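DNA mismatch repair protein MutS (Thermus aquaticus, PDB 1EWQ) binds mismatched DNA, probably carrying out the mismatch recognition step of DNA repair, and has a weak ATPase activity. Local coordinates at residues C[429-439]-C[450-461]; C[78-86]-C[120-128]. All coordinates share one frame; numbering follows the deposited sequence.

Two contacts lie close to the bound DNA at two distant places in one MutS subunit. Contact 1 (429-439 with 450-461) roots a small antiparallel sheet at the end of helix 406-433, far out on the molecule, its centre about 63 Å from the centre of the chain. Contact 2 (78-86 with 120-128) lies near the middle, its centre about 12 Å from the centre of the chain, in the family's domain I. Their centres are about 54 Å apart and their nearest atoms about 32 Å, so they do not touch. Yet contact 1 comes within about 6 Å of the bound DNA and contact 2 within about 4 Å, nearest atoms in each case. Both are away from the predicted ATP site.

Contact 1. Residues C[429-439]-C[450-461]; sequences ERERTGIPTLK and LEVTRPYYERVP
K439 O draws two hydrogens across the contact: E451 N donates to it over 2.6 Å, and the CA-H of L450 approaches with CA at 3.3 Å. K439 N donates back to E451 O, making an antiparallel hydrogen-bonded pair at the open end of a beta hairpin, part of the four-stranded sheet carried by helix 406-433. In MutS proteins the small sheet-bearing domain at the end of these long helices probably holds the DNA backbone. Bending of the K439 chain at chi3 (-68°) lays CE beside E451 OE1; K439 NZ makes a long salt bridge to E451 OE1 at 3.9 Å. A water links these two atoms, while E451 OE2 forms a salt bridge with R475. Beyond the pair, I435 packs between strand residue V452 and Y456. Its CG2 lies over one face of the Y456 ring, 3.7 Å from the centroid, a CH-pi contact, and its CD1 packs on V452 CG2 at 4.0 Å. At the helix end T433 forms an ST turn: OG1 accepts from I435 N and donates to E429 O. The methyl CG2 of T433 meanwhile rests 3.7 Å from CD of P461, and one water donates to both T433 O and R459 O.

Contact 2. Residues C[78-86]-C[120-128]; sequences FEAYAERLL and TLLQESLLP
L126 supplies the bump of this contact and helix 78-87 the hollow. Its two methyls part over the helix surface: CD2 settles 3.5 Å from E79 O and 3.7 Å from E83 CB, while CD1 turns toward A82 and lies 3.9 Å from L86 CD1. L86 answers with a bump of its own, its CD1 resting against both L126 CD1 and L121 CD2, over the notch between these two methyls; L86 and L121 meet tip to tip, L86 CD1 lying 3.8 Å from L121 CD2. The loop thus closes over one side of a helix whose A82 also packs on L92 and L116 of the domain I sheet, and whose Y81 touches a DNA phosphate. At the other end E79, extended beyond CG (chi2 -170°), reaches across to the loop. S125 OG donates to E79 OE1 over 2.6 Å, meeting it on the anti side and 31° out of the carboxylate plane, while E79 OE2 lies 3.6 Å from Q123 CG. With an alanine here in place of the glutamate, the S125 hydroxyl would probably lose its carboxylate acceptor, and the water on S125 N one of its mates. Water reinforces this end: one molecule donates to E79 OE1 and accepts from S125 N, and another donates to both E83 OE1 and S125 OG. Leucine methyls therefore supply the fit, whereas a serine and two waters, with no basic partner across the contact, tie the two carboxylates to the loop.

Contact 1. Residues C[429-439]-C[450-461]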
loop_
_atom_site.group_PDB
_atom_site.type_symbol
_atom_site.label_atom_id
_atom_site.label_comp_id
_atom_site.label_asym_id
_atom_site.label_seq_id
_atom_site.Cartn_x
_atom_site.Cartn_y
_atom_site.Cartn_z
ATOM N N GLU C 429 15.055 10.035 -62.281
ATOM C CA GLU C 429 14.509 11.383 -62.297
ATOM C C GLU C 429 15.502 12.503 -61.979
ATOM O O GLU C 429 15.358 13.609 -62.499
ATOM C CB GLU C 429 13.296 11.466 -61.373
ATOM C CG GLU C 429 12.082 10.742 -61.935
ATOM C CD GLU C 429 11.730 11.206 -63.340
ATOM O OE1 GLU C 429 11.358 12.384 -63.513
ATOM O OE2 GLU C 429 11.831 10.390 -64.277
ATOM N N ARG C 430 16.500 12.230 -61.139
ATOM C CA ARG C 430 17.500 13.243 -60.818
ATOM C C ARG C 430 18.241 13.642 -62.086
ATOM O O ARG C 430 18.527 14.823 -62.306
ATOM C CB ARG C 430 18.518 12.725 -59.799
ATOM C CG ARG C 430 18.003 12.621 -58.372
ATOM C CD ARG C 430 19.132 12.299 -57.393
ATOM N NE ARG C 430 18.645 12.183 -56.021
ATOM C CZ ARG C 430 19.414 11.943 -54.961
ATOM N NH1 ARG C 430 20.725 11.789 -55.100
ATOM N NH2 ARG C 430 18.867 11.849 -53.755
ATOM N N GLU C 431 18.550 12.653 -62.922
ATOM C CA GLU C 431 19.269 12.910 -64.163
ATOM C C GLU C 431 18.360 13.515 -65.236
ATOM O O GLU C 431 18.750 14.452 -65.930
ATOM C CB GLU C 431 19.925 11.619 -64.674
ATOM C CG GLU C 431 20.930 11.841 -65.812
ATOM C CD GLU C 431 22.059 12.790 -65.433
ATOM O OE1 GLU C 431 21.769 13.901 -64.935
ATOM O OE2 GLU C 431 23.240 12.431 -65.640
ATOM N N ARG C 432 17.151 12.987 -65.375
ATOM C CA ARG C 432 16.213 13.531 -66.357
ATOM C C ARG C 432 15.948 15.019 -66.089
ATOM O O ARG C 432 16.115 15.865 -66.970
ATOM C CB ARG C 432 14.871 12.795 -66.300
ATOM C CG ARG C 432 14.850 11.382 -66.854
ATOM C CD ARG C 432 13.426 10.842 -66.759
ATOM N NE ARG C 432 13.232 9.610 -67.520
ATOM C CZ ARG C 432 12.039 9.076 -67.785
ATOM N NH1 ARG C 432 10.931 9.669 -67.343
ATOM N NH2 ARG C 432 11.949 7.962 -68.512
ATOM N N THR C 433 15.529 15.320 -64.862
ATOM C CA THR C 433 15.197 16.683 -64.467
ATOM C C THR C 433 16.400 17.560 -64.173
ATOM O O THR C 433 16.309 18.780 -64.261
ATOM C CB THR C 433 14.309 16.702 -63.203
ATOM O OG1 THR C 433 15.088 16.317 -62.063
ATOM C CG2 THR C 433 13.127 15.752 -63.363
ATOM N N GLY C 434 17.520 16.944 -63.811
ATOM C CA GLY C 434 18.709 17.713 -63.491
ATOM C C GLY C 434 18.637 18.319 -62.097
ATOM O O GLY C 434 19.434 19.183 -61.751
ATOM N N ILE C 435 17.673 17.874 -61.296
ATOM C CA ILE C 435 17.522 18.374 -59.938
ATOM C C ILE C 435 18.258 17.408 -59.004
ATOM O O ILE C 435 17.715 16.387 -58.586
ATOM C CB ILE C 435 16.036 18.454 -59.554
ATOM C CG1 ILE C 435 15.264 19.201 -60.646
ATOM C CG2 ILE C 435 15.879 19.171 -58.220
ATOM C CD1 ILE C 435 13.769 19.271 -60.411
ATOM N N PRO C 436 19.515 17.728 -58.663
ATOM C CA PRO C 436 20.343 16.889 -57.790
ATOM C C PRO C 436 19.726 16.436 -56.469
ATOM O O PRO C 436 19.877 15.278 -56.089
ATOM C CB PRO C 436 21.604 17.735 -57.597
ATOM C CG PRO C 436 21.082 19.133 -57.693
ATOM C CD PRO C 436 20.163 19.031 -58.886
ATOM N N THR C 437 19.033 17.333 -55.773
ATOM C CA THR C 437 18.431 16.971 -54.493
ATOM C C THR C 437 17.047 16.322 -54.576
ATOM O O THR C 437 16.391 16.134 -53.553
ATOM C CB THR C 437 18.339 18.194 -53.566
ATOM O OG1 THR C 437 17.677 19.265 -54.249
ATOM C CG2 THR C 437 19.730 18.638 -53.139
ATOM N N LEU C 438 16.596 15.981 -55.781
ATOM C CA LEU C 438 15.288 15.339 -55.932
ATOM C C LEU C 438 15.295 14.043 -55.130
ATOM O O LEU C 438 16.321 13.372 -55.024
ATOM C CB LEU C 438 14.994 15.039 -57.406
ATOM C CG LEU C 438 13.688 14.309 -57.751
ATOM C CD1 LEU C 438 13.343 14.550 -59.206
ATOM C CD2 LEU C 438 13.816 12.810 -57.464
ATOM N N LYS C 439 14.152 13.693 -54.561
ATOM C CA LYS C 439 14.077 12.479 -53.772
ATOM C C LYS C 439 12.790 11.703 -53.919
ATOM O O LYS C 439 11.745 12.261 -54.232
ATOM C CB LYS C 439 14.302 12.802 -52.283
ATOM C CG LYS C 439 15.775 12.932 -51.910
ATOM C CD LYS C 439 15.987 13.147 -50.413
ATOM C CE LYS C 439 15.464 14.498 -49.961
ATOM N NZ LYS C 439 15.772 14.765 -48.521
ATOM N N LEU C 450 7.690 11.789 -55.321
ATOM C CA LEU C 450 8.902 12.454 -55.797
ATOM C C LEU C 450 8.893 13.785 -55.056
ATOM O O LEU C 450 7.858 14.458 -54.999
ATOM C CB LEU C 450 8.820 12.698 -57.306
ATOM C CG LEU C 450 8.831 11.453 -58.190
ATOM C CD1 LEU C 450 8.119 11.743 -59.499
ATOM C CD2 LEU C 450 10.273 11.014 -58.424
ATOM N N GLU C 451 10.033 14.167 -54.496
ATOM C CA GLU C 451 10.122 15.398 -53.723
ATOM C C GLU C 451 11.172 16.361 -54.277
ATOM O O GLU C 451 12.319 15.982 -54.507
ATOM C CB GLU C 451 10.447 15.056 -52.262
ATOM C CG GLU C 451 10.452 16.239 -51.304
ATOM C CD GLU C 451 10.929 15.853 -49.909
ATOM O OE1 GLU C 451 12.163 15.797 -49.687
ATOM O OE2 GLU C 451 10.073 15.589 -49.034
ATOM N N VAL C 452 10.756 17.605 -54.491
ATOM C CA VAL C 452 11.631 18.662 -55.001
ATOM C C VAL C 452 11.504 19.866 -54.075
ATOM O O VAL C 452 10.414 20.176 -53.592
ATOM C CB VAL C 452 11.224 19.097 -56.435
ATOM C CG1 VAL C 452 12.050 20.301 -56.870
ATOM C CG2 VAL C 452 11.430 17.946 -57.421
ATOM N N THR C 453 12.620 20.539 -53.825
ATOM C CA THR C 453 12.638 21.726 -52.969
ATOM C C THR C 453 12.287 22.991 -53.762
ATOM O O THR C 453 12.431 23.031 -54.988
ATOM C CB THR C 453 14.021 21.939 -52.345
ATOM O OG1 THR C 453 14.984 22.135 -53.391
ATOM C CG2 THR C 453 14.415 20.734 -51.506
ATOM N N ARG C 454 11.851 24.019 -53.036
ATOM C CA ARG C 454 11.455 25.302 -53.603
ATOM C C ARG C 454 12.350 25.852 -54.712
ATOM O O ARG C 454 11.848 26.266 -55.752
ATOM C CB ARG C 454 11.324 26.351 -52.486
ATOM C CG ARG C 454 10.793 27.709 -52.959
ATOM C CD ARG C 454 10.577 28.656 -51.790
ATOM N NE ARG C 454 9.451 28.247 -50.949
ATOM C CZ ARG C 454 8.178 28.281 -51.331
ATOM N NH1 ARG C 454 7.851 28.705 -52.544
ATOM N NH2 ARG C 454 7.228 27.885 -50.496
ATOM N N PRO C 455 13.683 25.853 -54.514
ATOM C CA PRO C 455 14.591 26.370 -55.542
ATOM C C PRO C 455 14.470 25.702 -56.915
ATOM O O PRO C 455 14.984 26.223 -57.911
ATOM C CB PRO C 455 15.973 26.167 -54.916
ATOM C CG PRO C 455 15.699 26.313 -53.456
ATOM C CD PRO C 455 14.435 25.494 -53.299
ATOM N N TYR C 456 13.806 24.554 -56.985
ATOM C CA TYR C 456 13.659 23.895 -58.275
ATOM C C TYR C 456 12.216 23.767 -58.747
ATOM O O TYR C 456 11.956 23.055 -59.712
ATOM C CB TYR C 456 14.308 22.508 -58.257
ATOM C CG TYR C 456 15.791 22.526 -57.960
ATOM C CD1 TYR C 456 16.260 22.511 -56.647
ATOM C CD2 TYR C 456 16.728 22.586 -58.994
ATOM C CE1 TYR C 456 17.625 22.556 -56.373
ATOM C CE2 TYR C 456 18.098 22.632 -58.731
ATOM C CZ TYR C 456 18.539 22.619 -57.423
ATOM O OH TYR C 456 19.890 22.698 -57.157
ATOM N N TYR C 457 11.281 24.450 -58.087
ATOM C CA TYR C 457 9.876 24.377 -58.489
ATOM C C TYR C 457 9.608 24.669 -59.976
ATOM O O TYR C 457 8.795 23.994 -60.590
ATOM C CB TYR C 457 9.010 25.325 -57.642
ATOM C CG TYR C 457 8.741 24.858 -56.220
ATOM C CD1 TYR C 457 9.299 23.676 -55.727
ATOM C CD2 TYR C 457 7.941 25.615 -55.366
ATOM C CE1 TYR C 457 9.069 23.260 -54.410
ATOM C CE2 TYR C 457 7.698 25.212 -54.051
ATOM C CZ TYR C 457 8.266 24.038 -53.576
ATOM O OH TYR C 457 8.048 23.654 -52.273
ATOM N N GLU C 458 10.279 25.664 -60.552
ATOM C CA GLU C 458 10.061 26.012 -61.964
ATOM C C GLU C 458 10.833 25.047 -62.864
ATOM O O GLU C 458 10.845 25.184 -64.086
ATOM C CB GLU C 458 10.533 27.453 -62.252
ATOM C CG GLU C 458 10.229 28.476 -61.158
ATOM C CD GLU C 458 10.562 29.906 -61.576
ATOM O OE1 GLU C 458 10.781 30.762 -60.702
ATOM O OE2 GLU C 458 10.591 30.185 -62.787
ATOM N N ARG C 459 11.461 24.063 -62.236
ATOM C CA ARG C 459 12.272 23.075 -62.930
ATOM C C ARG C 459 11.544 21.717 -63.040
ATOM O O ARG C 459 12.009 20.795 -63.715
ATOM C CB ARG C 459 13.581 22.937 -62.151
ATOM C CG ARG C 459 14.838 22.930 -62.970
ATOM C CD ARG C 459 14.989 24.120 -63.915
ATOM N NE ARG C 459 15.843 23.691 -65.017
ATOM C CZ ARG C 459 16.002 24.333 -66.168
ATOM N NH1 ARG C 459 15.370 25.473 -66.402
ATOM N NH2 ARG C 459 16.771 23.801 -67.108
ATOM N N VAL C 460 10.394 21.611 -62.382
ATOM C CA VAL C 460 9.597 20.376 -62.368
ATOM C C VAL C 460 8.943 20.043 -63.714
ATOM O O VAL C 460 8.260 20.875 -64.306
ATOM C CB VAL C 460 8.491 20.467 -61.294
ATOM C CG1 VAL C 460 7.629 19.223 -61.325
ATOM C CG2 VAL C 460 9.112 20.658 -59.924
ATOM N N PRO C 461 9.139 18.811 -64.214
ATOM C CA PRO C 461 8.522 18.470 -65.499
ATOM C C PRO C 461 6.994 18.488 -65.440
ATOM O O PRO C 461 6.394 18.283 -64.376
ATOM C CB PRO C 461 9.099 17.087 -65.813
ATOM C CG PRO C 461 9.391 16.523 -64.472
ATOM C CD PRO C 461 9.950 17.694 -63.703
HETATM O O HOH W 1 13.729 19.784 -65.399
HETATM O O HOH W 2 14.762 18.884 -54.856
HETATM O O HOH W 3 14.180 17.113 -51.877
HETATM O O HOH W 4 13.224 15.558 -47.428
#

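Contact 2. Residues C[78-86]-C[120-128]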
loop_
_atom_site.group_PDB
_atom_site.type_symbol
_atom_site.label_atom_id
_atom_site.label_comp_id
_atom_site.label_asym_id
_atom_site.label_seq_id
_atom_site.Cartn_x
_atom_site.Cartn_y
_atom_site.Cartn_z
ATOM N N PHE C 78 -1.789 -3.664 -23.517
ATOM C CA PHE C 78 -2.927 -4.297 -22.853
ATOM C C PHE C 78 -2.561 -4.999 -21.543
ATOM O O PHE C 78 -3.070 -4.645 -20.482
ATOM C CB PHE C 78 -3.609 -5.308 -23.783
ATOM C CG PHE C 78 -4.572 -6.220 -23.072
ATOM C CD1 PHE C 78 -5.679 -5.700 -22.404
ATOM C CD2 PHE C 78 -4.346 -7.594 -23.027
ATOM C CE1 PHE C 78 -6.546 -6.535 -21.701
ATOM C CE2 PHE C 78 -5.207 -8.438 -22.326
ATOM C CZ PHE C 78 -6.308 -7.905 -21.661
ATOM N N GLU C 79 -1.685 -5.999 -21.620
ATOM C CA GLU C 79 -1.292 -6.743 -20.426
ATOM C C GLU C 79 -0.795 -5.836 -19.297
ATOM O O GLU C 79 -1.166 -6.027 -18.141
ATOM C CB GLU C 79 -0.229 -7.804 -20.770
ATOM C CG GLU C 79 -0.769 -8.989 -21.578
ATOM C CD GLU C 79 0.226 -10.128 -21.711
ATOM O OE1 GLU C 79 1.281 -10.080 -21.048
ATOM O OE2 GLU C 79 -0.045 -11.086 -22.469
ATOM N N ALA C 80 0.026 -4.843 -19.630
ATOM C CA ALA C 80 0.553 -3.934 -18.617
ATOM C C ALA C 80 -0.576 -3.226 -17.884
ATOM O O ALA C 80 -0.539 -3.095 -16.664
ATOM C CB ALA C 80 1.490 -2.910 -19.258
ATOM N N TYR C 81 -1.576 -2.762 -18.633
ATOM C CA TYR C 81 -2.722 -2.075 -18.039
ATOM C C TYR C 81 -3.571 -3.058 -17.237
ATOM O O TYR C 81 -4.044 -2.740 -16.151
ATOM C CB TYR C 81 -3.583 -1.432 -19.129
ATOM C CG TYR C 81 -3.051 -0.130 -19.699
ATOM C CD1 TYR C 81 -3.017 1.038 -18.929
ATOM C CD2 TYR C 81 -2.622 -0.053 -21.027
ATOM C CE1 TYR C 81 -2.576 2.253 -19.478
ATOM C CE2 TYR C 81 -2.178 1.151 -21.583
ATOM C CZ TYR C 81 -2.163 2.298 -20.810
ATOM O OH TYR C 81 -1.778 3.492 -21.387
ATOM N N ALA C 82 -3.766 -4.256 -17.780
ATOM C CA ALA C 82 -4.559 -5.272 -17.095
ATOM C C ALA C 82 -3.885 -5.614 -15.772
ATOM O O ALA C 82 -4.553 -5.737 -14.744
ATOM C CB ALA C 82 -4.680 -6.512 -17.957
ATOM N N GLU C 83 -2.560 -5.764 -15.810
ATOM C CA GLU C 83 -1.787 -6.079 -14.611
ATOM C C GLU C 83 -2.199 -5.108 -13.512
ATOM O O GLU C 83 -2.495 -5.508 -12.385
ATOM C CB GLU C 83 -0.281 -5.940 -14.890
ATOM C CG GLU C 83 0.636 -6.313 -13.715
ATOM C CD GLU C 83 2.119 -6.104 -14.028
ATOM O OE1 GLU C 83 2.634 -6.710 -15.000
ATOM O OE2 GLU C 83 2.777 -5.332 -13.299
ATOM N N ARG C 84 -2.237 -3.824 -13.857
ATOM C CA ARG C 84 -2.605 -2.808 -12.890
ATOM C C ARG C 84 -4.047 -2.938 -12.439
ATOM O O ARG C 84 -4.327 -2.892 -11.247
ATOM C CB ARG C 84 -2.357 -1.407 -13.456
ATOM C CG ARG C 84 -0.905 -0.942 -13.358
ATOM C CD ARG C 84 -0.819 0.566 -13.500
ATOM N NE ARG C 84 -1.033 0.997 -14.875
ATOM C CZ ARG C 84 -1.386 2.228 -15.230
ATOM N NH1 ARG C 84 -1.575 3.165 -14.311
ATOM N NH2 ARG C 84 -1.542 2.524 -16.514
ATOM N N LEU C 85 -4.962 -3.100 -13.387
ATOM C CA LEU C 85 -6.371 -3.227 -13.049
ATOM C C LEU C 85 -6.588 -4.415 -12.122
ATOM O O LEU C 85 -7.326 -4.324 -11.140
ATOM C CB LEU C 85 -7.203 -3.402 -14.319
ATOM C CG LEU C 85 -7.190 -2.200 -15.261
ATOM C CD1 LEU C 85 -7.826 -2.565 -16.585
ATOM C CD2 LEU C 85 -7.930 -1.049 -14.594
ATOM N N LEU C 86 -5.940 -5.529 -12.434
ATOM C CA LEU C 86 -6.077 -6.728 -11.618
ATOM C C LEU C 86 -5.681 -6.489 -10.171
ATOM O O LEU C 86 -6.383 -6.905 -9.248
ATOM C CB LEU C 86 -5.228 -7.861 -12.196
ATOM C CG LEU C 86 -5.833 -8.538 -13.428
ATOM C CD1 LEU C 86 -4.791 -9.371 -14.132
ATOM C CD2 LEU C 86 -7.016 -9.393 -13.000
ATOM N N THR C 120 -7.532 -17.245 -12.570
ATOM C CA THR C 120 -7.641 -17.961 -13.840
ATOM C C THR C 120 -6.719 -17.378 -14.908
ATOM O O THR C 120 -6.922 -17.595 -16.099
ATOM C CB THR C 120 -9.090 -17.907 -14.378
ATOM O OG1 THR C 120 -9.433 -16.549 -14.678
ATOM C CG2 THR C 120 -10.073 -18.460 -13.344
ATOM N N LEU C 121 -5.700 -16.650 -14.480
ATOM C CA LEU C 121 -4.772 -16.019 -15.410
ATOM C C LEU C 121 -3.919 -17.007 -16.204
ATOM O O LEU C 121 -3.409 -17.997 -15.668
ATOM C CB LEU C 121 -3.864 -15.047 -14.649
ATOM C CG LEU C 121 -4.605 -13.948 -13.876
ATOM C CD1 LEU C 121 -3.595 -13.139 -13.055
ATOM C CD2 LEU C 121 -5.401 -13.057 -14.855
ATOM N N LEU C 122 -3.769 -16.719 -17.490
ATOM C CA LEU C 122 -2.965 -17.540 -18.383
ATOM C C LEU C 122 -1.803 -16.750 -18.975
ATOM O O LEU C 122 -0.913 -17.326 -19.589
ATOM C CB LEU C 122 -3.836 -18.099 -19.509
ATOM C CG LEU C 122 -4.643 -19.308 -19.042
ATOM C CD1 LEU C 122 -5.908 -19.453 -19.862
ATOM C CD2 LEU C 122 -3.769 -20.539 -19.124
ATOM N N GLN C 123 -1.814 -15.431 -18.795
ATOM C CA GLN C 123 -0.748 -14.591 -19.324
ATOM C C GLN C 123 0.488 -14.616 -18.412
ATOM O O GLN C 123 0.404 -14.318 -17.221
ATOM C CB GLN C 123 -1.234 -13.147 -19.493
ATOM C CG GLN C 123 -2.400 -12.947 -20.481
ATOM C CD GLN C 123 -3.762 -13.341 -19.914
ATOM O OE1 GLN C 123 -3.918 -13.553 -18.709
ATOM N NE2 GLN C 123 -4.760 -13.422 -20.787
ATOM N N GLU C 124 1.628 -14.973 -18.992
ATOM C CA GLU C 124 2.897 -15.055 -18.274
ATOM C C GLU C 124 3.224 -13.811 -17.442
ATOM O O GLU C 124 3.613 -13.928 -16.283
ATOM C CB GLU C 124 4.027 -15.347 -19.283
ATOM C CG GLU C 124 5.462 -15.231 -18.765
ATOM C CD GLU C 124 6.521 -15.613 -19.829
ATOM O OE1 GLU C 124 6.322 -15.320 -21.037
ATOM O OE2 GLU C 124 7.564 -16.194 -19.455
ATOM N N SER C 125 3.036 -12.628 -18.020
ATOM C CA SER C 125 3.339 -11.368 -17.329
ATOM C C SER C 125 2.400 -10.984 -16.189
ATOM O O SER C 125 2.680 -10.030 -15.459
ATOM C CB SER C 125 3.364 -10.207 -18.327
ATOM O OG SER C 125 2.051 -9.745 -18.607
ATOM N N LEU C 126 1.288 -11.701 -16.039
ATOM C CA LEU C 126 0.333 -11.395 -14.975
ATOM C C LEU C 126 0.361 -12.479 -13.896
ATOM O O LEU C 126 -0.390 -12.426 -12.926
ATOM C CB LEU C 126 -1.084 -11.299 -15.550
ATOM C CG LEU C 126 -1.232 -10.521 -16.858
ATOM C CD1 LEU C 126 -2.695 -10.482 -17.287
ATOM C CD2 LEU C 126 -0.687 -9.117 -16.668
ATOM N N LEU C 127 1.235 -13.462 -14.078
ATOM C CA LEU C 127 1.353 -14.571 -13.149
ATOM C C LEU C 127 2.615 -14.545 -12.305
ATOM O O LEU C 127 3.645 -14.020 -12.723
ATOM C CB LEU C 127 1.338 -15.890 -13.917
ATOM C CG LEU C 127 0.002 -16.369 -14.477
ATOM C CD1 LEU C 127 0.249 -17.443 -15.537
ATOM C CD2 LEU C 127 -0.863 -16.886 -13.330
ATOM N N PRO C 128 2.544 -15.120 -11.095
ATOM C CA PRO C 128 3.703 -15.174 -10.204
ATOM C C PRO C 128 4.424 -16.465 -10.595
ATOM O O PRO C 128 3.882 -17.256 -11.367
ATOM C CB PRO C 128 3.066 -15.255 -8.825
ATOM C CG PRO C 128 1.871 -16.116 -9.075
ATOM C CD PRO C 128 1.324 -15.576 -10.403
HETATM O O HOH W 5 2.519 -12.501 -21.016
HETATM O O HOH W 6 2.097 -7.264 -17.934
#